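Local coordinates for alcohol dehydrogenase (Thermus thermophilus, PDB 2EIH), which catalyses the NAD-dependent oxidation of alcohols and binds zinc, at the interface of chains A and B. Residues are numbered along the deposited sequence; one frame, centred on the assembly and turned at random. Chains: chain A/B, Alcohol dehydrogenase.

Contact 1: the interface of chains A and B. Residues chain A 263-264, 266, 288-289; chain B 276, 279-280.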
# COMPACT_ATOMS: atom_id res chain seq x y z
N ILE A 263 8.12 -16.69 -6.57
CA ILE A 263 8.78 -17.98 -6.53
C ILE A 263 8.80 -18.60 -5.15
O ILE A 263 9.34 -18.03 -4.21
CB ILE A 263 10.21 -17.88 -7.07
CG1 ILE A 263 10.19 -17.64 -8.57
CG2 ILE A 263 10.98 -19.14 -6.72
CD1 ILE A 263 11.55 -17.57 -9.20
N ALA A 264 8.22 -19.79 -5.05
CA ALA A 264 8.14 -20.52 -3.79
C ALA A 264 9.46 -21.18 -3.41
O ALA A 264 10.38 -20.53 -2.91
CB ALA A 264 7.05 -21.57 -3.88
N ALA A 266 11.60 -22.86 -5.51
CA ALA A 266 12.24 -23.23 -6.76
C ALA A 266 13.70 -23.60 -6.56
O ALA A 266 14.60 -22.86 -6.96
CB ALA A 266 12.12 -22.08 -7.77
N GLY A 288 10.69 -13.72 -3.90
CA GLY A 288 10.81 -15.01 -3.23
C GLY A 288 9.79 -15.06 -2.10
O GLY A 288 9.54 -14.05 -1.44
N SER A 289 9.19 -16.22 -1.87
CA SER A 289 8.20 -16.35 -0.82
C SER A 289 8.21 -17.71 -0.14
O SER A 289 8.14 -18.75 -0.80
CB SER A 289 6.81 -16.07 -1.38
OG SER A 289 5.79 -16.41 -0.44
N PHE B 276 20.39 -18.90 -7.25
CA PHE B 276 18.98 -18.90 -6.88
C PHE B 276 18.85 -19.64 -5.56
O PHE B 276 19.85 -20.00 -4.94
CB PHE B 276 18.14 -19.59 -7.96
CG PHE B 276 18.36 -21.09 -8.04
CD1 PHE B 276 17.54 -21.97 -7.34
CD2 PHE B 276 19.37 -21.61 -8.84
CE1 PHE B 276 17.72 -23.35 -7.43
CE2 PHE B 276 19.56 -22.99 -8.94
CZ PHE B 276 18.73 -23.86 -8.23
N VAL B 279 17.75 -16.38 -3.03
CA VAL B 279 16.83 -15.26 -3.11
C VAL B 279 15.42 -15.72 -2.77
O VAL B 279 14.56 -14.91 -2.44
CB VAL B 279 16.83 -14.67 -4.53
CG1 VAL B 279 15.91 -13.47 -4.60
CG2 VAL B 279 18.24 -14.29 -4.93
N PHE B 280 15.20 -17.02 -2.84
CA PHE B 280 13.89 -17.57 -2.54
C PHE B 280 13.81 -17.99 -1.08
O PHE B 280 12.92 -17.56 -0.35
CB PHE B 280 13.62 -18.77 -3.45
CG PHE B 280 14.06 -18.55 -4.88
CD1 PHE B 280 13.89 -17.31 -5.50
CD2 PHE B 280 14.63 -19.60 -5.60
CE1 PHE B 280 14.29 -17.12 -6.82
CE2 PHE B 280 15.03 -19.41 -6.93
CZ PHE B 280 14.86 -18.17 -7.54
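B:Phe280 lies flat against A:Ile263, and this pair buries most of the surface in an apolar patch between two copies of the dehydrogenase. The gamma-methyl of A:Ile263 stands over the middle of the aromatic ring, with CG2 3.6 Å from its centroid, so that its C-H groups face the pi cloud. CG2 is anti to the backbone N (chi1 of -71° places CG1 beside that N), while the other branch runs out extended over the same face and brings CD1 to 3.7 Å from B:Phe280 CE1. A beta-branched isoleucine suits this place because its two arms can cover the ring at the centre and at the far rim together. The ring of B:Phe280 is turned well away from the usual near-perpendicular setting (chi2 -39°), and this presents its face to the isoleucine.

A:Ala266 continues the apolar floor on that face, its methyl CB standing off the other rim, 4.0 Å from CE2 of B:Phe280. Its small side chain supports the ring without pushing it away. The carbonyl O of A:Ala266 lies beside the ring's CD2-CE2 edge, 3.5 Å from CE2 of B:Phe280, and also faces the CD1-CE1 edge of B:Phe276, so one backbone oxygen sits between the rims of two phenylalanines.

Toward the base of the B:Phe280 side chain, on the side of A:Ile263, the backbones come together. The carbonyl O of A:Ala264 is 3.7 Å from CB of B:Phe280, and A:Gly288, at the end of strand 285-288, brings its CA to 4.1 Å from CA of B:Phe280. Having no side chain, the glycine lets the short helix 278-281 settle directly over the strand end; CA of A:Gly288 is also 3.8 Å from the carbonyl O of B:Val279. Shape and burial of carbon thus join the two subunits here, and by two-fold symmetry the same aromatic plug recurs with the chains exchanged, consistent with a role in dimer formation.

Contact 2: the interface of chains A and B. Residues chain A 245, 266-271; chain B 276, 280.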
# COMPACT_ATOMS: atom_id res chain seq x y z
N ALA A 245 14.29 -22.50 -12.19
CA ALA A 245 15.58 -23.12 -12.46
C ALA A 245 15.51 -24.19 -13.54
O ALA A 245 16.29 -25.14 -13.54
CB ALA A 245 16.15 -23.71 -11.18
N ALA A 266 11.60 -22.86 -5.51
CA ALA A 266 12.24 -23.23 -6.76
C ALA A 266 13.70 -23.60 -6.56
O ALA A 266 14.60 -22.86 -6.96
CB ALA A 266 12.12 -22.08 -7.77
N SER A 267 13.93 -24.75 -5.92
CA SER A 267 15.28 -25.24 -5.67
C SER A 267 15.59 -26.35 -6.67
O SER A 267 16.03 -27.43 -6.30
CB SER A 267 15.38 -25.80 -4.24
OG SER A 267 16.68 -26.32 -3.99
N SER A 268 15.35 -26.06 -7.95
CA SER A 268 15.59 -27.03 -9.01
C SER A 268 17.09 -27.22 -9.24
O SER A 268 17.91 -26.86 -8.40
CB SER A 268 14.91 -26.58 -10.30
OG SER A 268 14.92 -27.60 -11.28
N GLY A 269 17.44 -27.79 -10.39
CA GLY A 269 18.84 -28.04 -10.71
C GLY A 269 19.67 -26.83 -11.08
O GLY A 269 19.77 -25.87 -10.32
N TYR A 270 20.28 -26.89 -12.26
CA TYR A 270 21.13 -25.81 -12.75
C TYR A 270 20.37 -24.49 -12.75
O TYR A 270 19.14 -24.46 -12.66
CB TYR A 270 21.61 -26.11 -14.17
CG TYR A 270 20.55 -25.90 -15.24
CD1 TYR A 270 19.36 -26.64 -15.23
CD2 TYR A 270 20.73 -24.97 -16.26
CE1 TYR A 270 18.38 -26.44 -16.21
CE2 TYR A 270 19.76 -24.76 -17.24
CZ TYR A 270 18.59 -25.50 -17.21
OH TYR A 270 17.63 -25.29 -18.17
N GLU A 271 21.12 -23.40 -12.84
CA GLU A 271 20.54 -22.07 -12.86
C GLU A 271 20.90 -21.41 -14.19
O GLU A 271 20.76 -20.20 -14.36
CB GLU A 271 21.06 -21.24 -11.68
CG GLU A 271 22.53 -21.43 -11.38
CD GLU A 271 22.81 -21.47 -9.89
OE1 GLU A 271 22.41 -20.53 -9.18
OE2 GLU A 271 23.45 -22.45 -9.43
N PHE B 276 20.39 -18.90 -7.25
CA PHE B 276 18.98 -18.90 -6.88
C PHE B 276 18.85 -19.64 -5.56
O PHE B 276 19.85 -20.00 -4.94
CB PHE B 276 18.14 -19.59 -7.96
CG PHE B 276 18.36 -21.09 -8.04
CD1 PHE B 276 17.54 -21.97 -7.34
CD2 PHE B 276 19.37 -21.61 -8.84
CE1 PHE B 276 17.72 -23.35 -7.43
CE2 PHE B 276 19.56 -22.99 -8.94
CZ PHE B 276 18.73 -23.86 -8.23
N PHE B 280 15.20 -17.02 -2.84
CA PHE B 280 13.89 -17.57 -2.54
C PHE B 280 13.81 -17.99 -1.08
O PHE B 280 12.92 -17.56 -0.35
CB PHE B 280 13.62 -18.77 -3.45
CG PHE B 280 14.06 -18.55 -4.88
CD1 PHE B 280 13.89 -17.31 -5.50
CD2 PHE B 280 14.63 -19.60 -5.60
CE1 PHE B 280 14.29 -17.12 -6.82
CE2 PHE B 280 15.03 -19.41 -6.93
CZ PHE B 280 14.86 -18.17 -7.54
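B:Phe276 pushes its ring into a curve of chain A formed by residues 266-271 and A:Ala245, in the part of this medium-chain, zinc-containing alcohol dehydrogenase that carries the Rossmann-type nucleotide-binding fold. B:Phe276 has the most surface hidden in the patch, and its benzyl group is met on a face and around the rim. The methyl CB of A:Ala245 lies under one face, off centre, 3.9 Å from CZ of B:Phe276; a methyl is small enough to sit close beneath the ring. At the edge, in the ring plane, CA of A:Ser267 comes to 3.6 Å from CE1 of B:Phe276.

The carbonyl oxygens of A:Ser268 and A:Gly269 approach the tip of the ring, with A:Gly269 O 3.2 Å from CE2 of B:Phe276. Aromatic C-H groups carry a slight positive charge, so backbone oxygens may be favourable neighbours for this rim even though they form no conventional bonds to it.

A:Glu271 runs past the remaining edge. Its CB lies 3.3 Å from CD2 of B:Phe276, slightly toward the face used by A:Ala245, and the chain then climbs to the opposite side of the ring plane, where the carboxylate is turned 64° from the ring. There OE1 accepts a hydrogen bond from the backbone N of B:Phe276, 3.2 Å away, met nearly along the C-O axis and moderately bent (148° at H). Chi1 of 41° puts CG in the crowded position between the backbone N and carbonyl carbon, and the bend at chi2 helps swing the acid toward that N-H. Glutamate suits the place because its methylene carbons line the aromatic edge while its acid group satisfies an amide.

Further out, strand 259-263 leads into the loop that supplies these carbonyls, and A:Gly269 adds little bulk near the ring tip. On chain B, helix 278-281 begins just after B:Phe276 and carries B:Phe280 alongside.

Contact 1 and contact 2 are neighbouring parts of one interface, the centres of their C-alpha atoms about 8 Å apart. They share A:Ala266, B:Phe276 and B:Phe280: the alanine lies in the loop that follows strand 259-263, while B:Phe276 comes from the segment just before helix 278-281 and B:Phe280 from within that helix. Contact 1 adds the ends of two strands, whereas contact 2 follows the loop outward to a polar fastening. Because the interface is two-fold symmetric, each chain offers both aromatic groups and both receiving surfaces, which suggests a dimer unit within the deposited four-chain assembly.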